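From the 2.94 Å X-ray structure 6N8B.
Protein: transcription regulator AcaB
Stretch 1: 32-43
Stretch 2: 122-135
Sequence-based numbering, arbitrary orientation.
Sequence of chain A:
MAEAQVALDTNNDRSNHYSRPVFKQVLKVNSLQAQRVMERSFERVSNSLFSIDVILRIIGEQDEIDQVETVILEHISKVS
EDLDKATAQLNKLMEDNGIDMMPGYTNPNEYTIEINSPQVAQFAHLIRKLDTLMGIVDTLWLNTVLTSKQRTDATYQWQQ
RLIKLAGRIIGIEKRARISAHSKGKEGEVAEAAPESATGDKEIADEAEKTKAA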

ATOM      1  N   LEU A  32       6.240  14.312   1.291  1.00 37.88           N
ATOM      2  CA  LEU A  32       7.336  13.468   1.752  1.00 38.91           C
ATOM      3  C   LEU A  32       6.822  12.184   2.387  1.00 37.36           C
ATOM      4  O   LEU A  32       7.515  11.159   2.358  1.00 37.58           O
ATOM      5  N   GLN A  33       5.608  12.206   2.942  1.00 53.31           N
ATOM      6  CA  GLN A  33       5.059  11.000   3.553  1.00 51.63           C
ATOM      7  C   GLN A  33       4.725   9.960   2.495  1.00 50.90           C
ATOM      8  O   GLN A  33       5.096   8.787   2.620  1.00 50.78           O
ATOM      9  N   ALA A  34       4.022  10.374   1.442  1.00 42.27           N
ATOM     10  CA  ALA A  34       3.715   9.450   0.358  1.00 41.56           C
ATOM     11  C   ALA A  34       4.970   9.034  -0.399  1.00 43.74           C
ATOM     12  O   ALA A  34       5.051   7.898  -0.879  1.00 43.49           O
ATOM     13  N   GLN A  35       5.957   9.926  -0.512  1.00 37.85           N
ATOM     14  CA  GLN A  35       7.223   9.548  -1.133  1.00 39.47           C
ATOM     15  C   GLN A  35       7.897   8.426  -0.359  1.00 39.09           C
ATOM     16  O   GLN A  35       8.358   7.441  -0.947  1.00 38.96           O
ATOM     17  N   ARG A  36       7.957   8.554   0.968  1.00 59.30           N
ATOM     18  CA  ARG A  36       8.650   7.552   1.769  1.00 58.91           C
ATOM     19  C   ARG A  36       7.917   6.216   1.732  1.00 57.54           C
ATOM     20  O   ARG A  36       8.540   5.167   1.547  1.00 57.51           O
ATOM     21  N   VAL A  37       6.591   6.237   1.884  1.00 46.14           N
ATOM     22  CA  VAL A  37       5.798   5.012   1.768  1.00 44.42           C
ATOM     23  C   VAL A  37       6.085   4.315   0.443  1.00 45.60           C
ATOM     24  O   VAL A  37       6.301   3.099   0.392  1.00 45.42           O
ATOM     25  N   MET A  38       6.102   5.085  -0.645  1.00 51.32           N
ATOM     26  CA  MET A  38       6.377   4.510  -1.957  1.00 51.48           C
ATOM     27  C   MET A  38       7.766   3.884  -2.016  1.00 52.46           C
ATOM     28  O   MET A  38       7.929   2.766  -2.516  1.00 52.22           O
ATOM     29  N   GLU A  39       8.771   4.565  -1.474  1.00 49.71           N
ATOM     30  CA  GLU A  39      10.141   4.099  -1.658  1.00 50.29           C
ATOM     31  C   GLU A  39      10.457   2.859  -0.831  1.00 49.79           C
ATOM     32  O   GLU A  39      11.258   2.025  -1.269  1.00 49.65           O
ATOM     33  N   ARG A  40       9.872   2.710   0.355  1.00 42.84           N
ATOM     34  CA  ARG A  40      10.214   1.560   1.183  1.00 41.94           C
ATOM     35  C   ARG A  40       9.243   0.395   1.045  1.00 41.50           C
ATOM     36  O   ARG A  40       9.571  -0.709   1.494  1.00 41.61           O
ATOM     37  N   SER A  41       8.074   0.590   0.435  1.00 35.23           N
ATOM     38  CA  SER A  41       7.083  -0.477   0.408  1.00 34.99           C
ATOM     39  C   SER A  41       6.680  -0.952  -0.981  1.00 35.25           C
ATOM     40  O   SER A  41       6.342  -2.126  -1.125  1.00 35.44           O
ATOM     41  N   PHE A  42       6.704  -0.095  -2.003  1.00 39.83           N
ATOM     42  CA  PHE A  42       6.022  -0.426  -3.254  1.00 38.89           C
ATOM     43  C   PHE A  42       6.635  -1.644  -3.936  1.00 39.18           C
ATOM     44  O   PHE A  42       5.945  -2.635  -4.197  1.00 38.84           O
ATOM     45  N   GLU A  43       7.926  -1.574  -4.265  1.00 61.51           N
ATOM     46  CA  GLU A  43       8.531  -2.651  -5.043  1.00 61.55           C
ATOM     47  C   GLU A  43       8.488  -3.973  -4.292  1.00 62.00           C
ATOM     48  O   GLU A  43       8.350  -5.033  -4.912  1.00 62.08           O
ATOM     49  N   GLN A 122      -4.106  -0.867  -7.227  1.00 40.19           N
ATOM     50  CA  GLN A 122      -4.844  -0.318  -6.097  1.00 40.13           C
ATOM     51  C   GLN A 122      -3.904   0.138  -4.993  1.00 38.95           C
ATOM     52  O   GLN A 122      -4.150   1.166  -4.354  1.00 39.02           O
ATOM     53  N   PHE A 123      -2.817  -0.601  -4.757  1.00 39.84           N
ATOM     54  CA  PHE A 123      -1.829  -0.135  -3.789  1.00 38.52           C
ATOM     55  C   PHE A 123      -1.173   1.155  -4.257  1.00 39.03           C
ATOM     56  O   PHE A 123      -1.008   2.096  -3.473  1.00 38.66           O
ATOM     57  N   ALA A 124      -0.795   1.214  -5.535  1.00 37.45           N
ATOM     58  CA  ALA A 124      -0.270   2.456  -6.090  1.00 37.96           C
ATOM     59  C   ALA A 124      -1.314   3.557  -6.052  1.00 39.57           C
ATOM     60  O   ALA A 124      -0.971   4.734  -5.903  1.00 39.85           O
ATOM     61  N   HIS A 125      -2.591   3.202  -6.174  1.00 72.84           N
ATOM     62  CA  HIS A 125      -3.607   4.236  -6.078  1.00 73.70           C
ATOM     63  C   HIS A 125      -3.854   4.638  -4.632  1.00 72.57           C
ATOM     64  O   HIS A 125      -4.222   5.786  -4.374  1.00 72.88           O
ATOM     65  N   LEU A 126      -3.594   3.737  -3.679  1.00 45.13           N
ATOM     66  CA  LEU A 126      -3.635   4.109  -2.266  1.00 44.12           C
ATOM     67  C   LEU A 126      -2.577   5.153  -1.934  1.00 43.84           C
ATOM     68  O   LEU A 126      -2.824   6.067  -1.137  1.00 43.83           O
ATOM     69  N   ILE A 127      -1.384   5.018  -2.513  1.00 35.38           N
ATOM     70  CA  ILE A 127      -0.320   5.979  -2.247  1.00 35.30           C
ATOM     71  C   ILE A 127      -0.717   7.359  -2.754  1.00 37.01           C
ATOM     72  O   ILE A 127      -0.408   8.381  -2.128  1.00 36.87           O
ATOM     73  N   ARG A 128      -1.426   7.409  -3.883  1.00 53.61           N
ATOM     74  CA  ARG A 128      -1.891   8.689  -4.405  1.00 54.28           C
ATOM     75  C   ARG A 128      -2.908   9.324  -3.466  1.00 53.91           C
ATOM     76  O   ARG A 128      -2.840  10.526  -3.180  1.00 53.92           O
ATOM     77  N   LYS A 129      -3.873   8.539  -2.986  1.00 46.15           N
ATOM     78  CA  LYS A 129      -4.868   9.107  -2.085  1.00 45.87           C
ATOM     79  C   LYS A 129      -4.249   9.530  -0.762  1.00 45.05           C
ATOM     80  O   LYS A 129      -4.753  10.450  -0.111  1.00 45.11           O
ATOM     81  N   LEU A 130      -3.144   8.900  -0.365  1.00 32.38           N
ATOM     82  CA  LEU A 130      -2.395   9.394   0.782  1.00 31.61           C
ATOM     83  C   LEU A 130      -1.702  10.709   0.445  1.00 32.13           C
ATOM     84  O   LEU A 130      -1.686  11.637   1.262  1.00 32.06           O
ATOM     85  N   ASP A 131      -1.127  10.808  -0.757  1.00 32.91           N
ATOM     86  CA  ASP A 131      -0.526  12.066  -1.187  1.00 33.48           C
ATOM     87  C   ASP A 131      -1.544  13.200  -1.137  1.00 33.82           C
ATOM     88  O   ASP A 131      -1.249  14.294  -0.641  1.00 33.86           O
ATOM     89  N   THR A 132      -2.761  12.941  -1.618  1.00 43.73           N
ATOM     90  CA  THR A 132      -3.806  13.957  -1.565  1.00 44.07           C
ATOM     91  C   THR A 132      -4.171  14.292  -0.125  1.00 43.55           C
ATOM     92  O   THR A 132      -4.301  15.470   0.229  1.00 43.68           O
ATOM     93  N   LEU A 133      -4.327  13.268   0.721  1.00 43.34           N
ATOM     94  CA  LEU A 133      -4.675  13.508   2.117  1.00 42.97           C
ATOM     95  C   LEU A 133      -3.617  14.358   2.812  1.00 42.68           C
ATOM     96  O   LEU A 133      -3.950  15.263   3.585  1.00 42.76           O
ATOM     97  N   MET A 134      -2.338  14.095   2.532  1.00 42.50           N
ATOM     98  CA  MET A 134      -1.281  14.929   3.094  1.00 42.54           C
ATOM     99  C   MET A 134      -1.370  16.351   2.562  1.00 43.35           C
ATOM    100  O   MET A 134      -1.151  17.314   3.304  1.00 43.58           O
ATOM    101  N   GLY A 135      -1.690  16.500   1.275  1.00 45.31           N
ATOM    102  CA  GLY A 135      -1.895  17.828   0.724  1.00 45.98           C
ATOM    103  C   GLY A 135      -3.002  18.587   1.431  1.00 45.94           C
ATOM    104  O   GLY A 135      -2.906  19.800   1.631  1.00 46.37           O
TER

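Helices 32-43 and 122-135 of AcaB pack in an antiparallel fashion, their axes 8.6 Å apart at closest approach and their N-to-C directions 159° apart. The contact buries 530 Å² and is largely apolar; no hydrogen bond crosses it. The backbones come nearest where Ala34 faces Asp131, with 5.2 Å between their CA atoms, an approach compatible with the small methyl of Ala34, whose CB lies 3.8 Å from Asp131 OD1. The carboxylate of Asp131 (chi1 t) is hydrogen-bonded to a residue just beyond the stretches.

Ile127 occupies the middle of the interface. With chi1 m and chi2 t, its CG1 arm extends CD1 to 4.0 Å from Val37 CG1 and 3.9 Å from Met38 CB, while CG2 sits 3.7 Å from Ala34 O. Leu130, in the t, p rotamer, directs CD2 into the space beside Ala34 and Val37, 4.0 Å from Ala34 CB and 3.9 Å from Val37 CG2. Val37 (t) packs against both residues, its CG2 lying closest to Leu130 and its CG1 closest to Ile127.

Towards the C-terminal end of the first stretch the backbones diverge, the CA atoms of Phe42 and Ala124 standing 7.5 Å apart, and aromatic rings span the wider gap. The CB of Phe42 points sideways, but chi1 t brings the ring closer to the second helix, placing CE1 3.6 Å from Ala124 CB and CD1 3.9 Å from Phe123 CD2. Phe123, also t, points toward the first helix and presents its ring edge to Phe42 and Ser41; its CZ is 3.3 Å from Ser41 OG. Ser41 adopts p, which turns OG back to donate a 2.7 Å hydrogen bond to Val37 O, satisfying the hydroxyl within its own helix.

At the other end, Gln33 (m, p) folds its amide so that OE1 lies 3.6 Å from CG of Met134, itself m, m.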

ATOM      1  CB  LEU A  32       8.214  14.234   2.744  1.00 39.69           C
ATOM      2  CG  LEU A  32       9.304  13.423   3.451  1.00 39.51           C
ATOM      3  CD1 LEU A  32      10.383  12.977   2.471  1.00 40.39           C
ATOM      4  CD2 LEU A  32       9.896  14.216   4.604  1.00 39.63           C
ATOM      5  CB  GLN A  33       3.818  11.338   4.379  1.00 49.36           C
ATOM      6  CG  GLN A  33       4.073  12.270   5.544  1.00 50.09           C
ATOM      7  CD  GLN A  33       4.203  13.712   5.112  1.00 51.43           C
ATOM      8  OE1 GLN A  33       3.689  14.103   4.064  1.00 51.08           O
ATOM      9  NE2 GLN A  33       4.900  14.512   5.911  1.00 52.69           N
ATOM     10  CB  ALA A  34       2.694  10.074  -0.591  1.00 40.26           C
ATOM     11  CB  GLN A  35       8.150  10.759  -1.234  1.00 40.98           C
ATOM     12  CG  GLN A  35       7.829  11.697  -2.376  1.00 41.23           C
ATOM     13  CD  GLN A  35       8.750  12.893  -2.421  1.00 42.54           C
ATOM     14  OE1 GLN A  35       9.705  12.984  -1.648  1.00 43.12           O
ATOM     15  NE2 GLN A  35       8.487  13.809  -3.346  1.00 42.94           N
ATOM     16  CB  ARG A  36       8.830   8.044   3.207  1.00 58.43           C
ATOM     17  CG  ARG A  36      10.111   8.842   3.417  1.00 59.86           C
ATOM     18  CD  ARG A  36      11.344   8.016   2.990  1.00 60.54           C
ATOM     19  NE  ARG A  36      11.970   7.356   4.126  1.00 59.84           N
ATOM     20  CZ  ARG A  36      12.849   6.364   4.026  1.00 59.77           C
ATOM     21  NH1 ARG A  36      13.372   5.829   5.125  1.00 58.75           N
ATOM     22  NH2 ARG A  36      13.197   5.888   2.835  1.00 60.70           N
ATOM     23  CB  VAL A  37       4.299   5.332   1.913  1.00 42.38           C
ATOM     24  CG1 VAL A  37       3.454   4.143   1.485  1.00 41.27           C
ATOM     25  CG2 VAL A  37       3.984   5.727   3.337  1.00 41.14           C
ATOM     26  CB  MET A  38       6.215   5.592  -3.029  1.00 51.65           C
ATOM     27  CG  MET A  38       6.865   5.292  -4.372  1.00 52.24           C
ATOM     28  SD  MET A  38       6.146   3.925  -5.294  1.00 50.89           S
ATOM     29  CE  MET A  38       4.607   4.605  -5.855  1.00 49.50           C
ATOM     30  CB  GLU A  39      11.126   5.224  -1.358  1.00 51.45           C
ATOM     31  CG  GLU A  39      11.151   6.261  -2.462  1.00 52.06           C
ATOM     32  CD  GLU A  39      11.803   7.549  -2.039  1.00 53.33           C
ATOM     33  OE1 GLU A  39      12.333   7.604  -0.909  1.00 53.63           O
ATOM     34  OE2 GLU A  39      11.783   8.510  -2.837  1.00 54.02           O
ATOM     35  CB  ARG A  40      10.320   1.950   2.668  1.00 41.23           C
ATOM     36  CG  ARG A  40       9.194   2.804   3.213  1.00 40.49           C
ATOM     37  CD  ARG A  40       9.624   3.534   4.481  1.00 40.10           C
ATOM     38  NE  ARG A  40       9.535   2.692   5.674  1.00 39.27           N
ATOM     39  CZ  ARG A  40       8.697   2.907   6.686  1.00 38.14           C
ATOM     40  NH1 ARG A  40       7.878   3.952   6.666  1.00 37.63           N
ATOM     41  NH2 ARG A  40       8.687   2.085   7.728  1.00 37.86           N
ATOM     42  CB  SER A  41       5.811  -0.053   1.159  1.00 33.68           C
ATOM     43  OG  SER A  41       4.983   0.753   0.343  1.00 32.88           O
ATOM     44  CB  PHE A  42       6.031   0.768  -4.207  1.00 38.63           C
ATOM     45  CG  PHE A  42       5.276   0.519  -5.481  1.00 37.74           C
ATOM     46  CD1 PHE A  42       3.894   0.627  -5.515  1.00 36.39           C
ATOM     47  CD2 PHE A  42       5.942   0.164  -6.640  1.00 38.19           C
ATOM     48  CE1 PHE A  42       3.195   0.392  -6.682  1.00 35.70           C
ATOM     49  CE2 PHE A  42       5.246  -0.074  -7.811  1.00 37.72           C
ATOM     50  CZ  PHE A  42       3.871   0.041  -7.831  1.00 36.53           C
ATOM     51  CB  GLU A  43       9.961  -2.285  -5.423  1.00 61.96           C
ATOM     52  CG  GLU A  43      10.026  -1.194  -6.473  1.00 62.13           C
ATOM     53  CD  GLU A  43      11.356  -1.148  -7.188  1.00 62.89           C
ATOM     54  OE1 GLU A  43      12.361  -1.616  -6.607  1.00 63.15           O
ATOM     55  OE2 GLU A  43      11.394  -0.644  -8.330  1.00 63.31           O
ATOM     56  CB  GLN A 122      -5.829  -1.350  -5.555  1.00 40.18           C
ATOM     57  CG  GLN A 122      -6.676  -2.000  -6.618  1.00 41.20           C
ATOM     58  CD  GLN A 122      -7.452  -3.193  -6.103  1.00 41.03           C
ATOM     59  OE1 GLN A 122      -6.933  -3.999  -5.329  1.00 38.25           O
ATOM     60  NE2 GLN A 122      -8.703  -3.315  -6.533  1.00 44.10           N
ATOM     61  CB  PHE A 123      -0.773  -1.209  -3.538  1.00 37.36           C
ATOM     62  CG  PHE A 123       0.160  -0.874  -2.413  1.00 36.21           C
ATOM     63  CD1 PHE A 123      -0.192  -1.142  -1.102  1.00 36.16           C
ATOM     64  CD2 PHE A 123       1.386  -0.281  -2.664  1.00 35.64           C
ATOM     65  CE1 PHE A 123       0.662  -0.830  -0.062  1.00 35.68           C
ATOM     66  CE2 PHE A 123       2.245   0.034  -1.628  1.00 35.08           C
ATOM     67  CZ  PHE A 123       1.882  -0.242  -0.326  1.00 35.21           C
ATOM     68  CB  ALA A 124       0.221   2.234  -7.519  1.00 38.22           C
ATOM     69  CB  HIS A 125      -4.907   3.760  -6.731  1.00 74.24           C
ATOM     70  CG  HIS A 125      -5.889   4.862  -6.982  1.00 74.90           C
ATOM     71  ND1 HIS A 125      -5.720   5.794  -7.983  1.00 75.58           N
ATOM     72  CD2 HIS A 125      -7.038   5.193  -6.349  1.00 74.89           C
ATOM     73  CE1 HIS A 125      -6.730   6.646  -7.962  1.00 75.82           C
ATOM     74  NE2 HIS A 125      -7.543   6.305  -6.980  1.00 75.38           N
ATOM     75  CB  LEU A 126      -3.459   2.874  -1.384  1.00 42.79           C
ATOM     76  CG  LEU A 126      -4.673   1.950  -1.332  1.00 43.13           C
ATOM     77  CD1 LEU A 126      -4.455   0.839  -0.332  1.00 42.35           C
ATOM     78  CD2 LEU A 126      -5.901   2.754  -0.978  1.00 43.84           C
ATOM     79  CB  ILE A 127       0.997   5.492  -2.876  1.00 34.73           C
ATOM     80  CG1 ILE A 127       1.375   4.128  -2.295  1.00 32.96           C
ATOM     81  CG2 ILE A 127       2.109   6.515  -2.670  1.00 35.19           C
ATOM     82  CD1 ILE A 127       2.819   3.756  -2.495  1.00 32.44           C
ATOM     83  CB  ARG A 128      -2.481   8.505  -5.806  1.00 55.06           C
ATOM     84  CG  ARG A 128      -3.547   9.526  -6.196  1.00 55.48           C
ATOM     85  CD  ARG A 128      -2.972  10.934  -6.319  1.00 55.54           C
ATOM     86  NE  ARG A 128      -1.727  10.982  -7.070  1.00 55.57           N
ATOM     87  CZ  ARG A 128      -1.653  11.252  -8.369  1.00 55.92           C
ATOM     88  NH1 ARG A 128      -2.758  11.481  -9.070  1.00 56.47           N
ATOM     89  NH2 ARG A 128      -0.469  11.289  -8.974  1.00 55.45           N
ATOM     90  CB  LYS A 129      -6.026   8.130  -1.879  1.00 45.86           C
ATOM     91  CG  LYS A 129      -6.384   7.396  -3.148  1.00 46.19           C
ATOM     92  CD  LYS A 129      -7.878   7.188  -3.292  1.00 47.37           C
ATOM     93  CE  LYS A 129      -8.438   6.266  -2.241  1.00 45.92           C
ATOM     94  NZ  LYS A 129      -9.679   5.615  -2.754  1.00 46.70           N
ATOM     95  CB  LEU A 130      -1.386   8.338   1.233  1.00 30.55           C
ATOM     96  CG  LEU A 130      -0.248   8.752   2.163  1.00 29.95           C
ATOM     97  CD1 LEU A 130      -0.780   8.900   3.561  1.00 29.67           C
ATOM     98  CD2 LEU A 130       0.879   7.740   2.140  1.00 29.28           C
ATOM     99  CB  ASP A 131       0.043  11.911  -2.599  1.00 34.21           C
ATOM    100  CG  ASP A 131       1.116  12.937  -2.916  1.00 34.60           C
ATOM    101  OD1 ASP A 131       1.743  13.455  -1.971  1.00 34.45           O
ATOM    102  OD2 ASP A 131       1.339  13.221  -4.113  1.00 35.07           O
ATOM    103  CB  THR A 132      -5.038  13.480  -2.337  1.00 44.59           C
ATOM    104  OG1 THR A 132      -4.732  13.414  -3.735  1.00 45.18           O
ATOM    105  CG2 THR A 132      -6.212  14.430  -2.123  1.00 44.86           C
ATOM    106  CB  LEU A 133      -4.855  12.179   2.845  1.00 42.61           C
ATOM    107  CG  LEU A 133      -5.489  12.301   4.229  1.00 42.68           C
ATOM    108  CD1 LEU A 133      -6.867  12.923   4.081  1.00 43.19           C
ATOM    109  CD2 LEU A 133      -5.579  10.949   4.908  1.00 42.40           C
ATOM    110  CB  MET A 134       0.089  14.325   2.796  1.00 42.29           C
ATOM    111  CG  MET A 134       0.301  12.942   3.376  1.00 41.45           C
ATOM    112  SD  MET A 134       0.035  12.920   5.162  1.00 40.90           S
ATOM    113  CE  MET A 134      -1.563  12.110   5.269  1.00 40.61           C
TER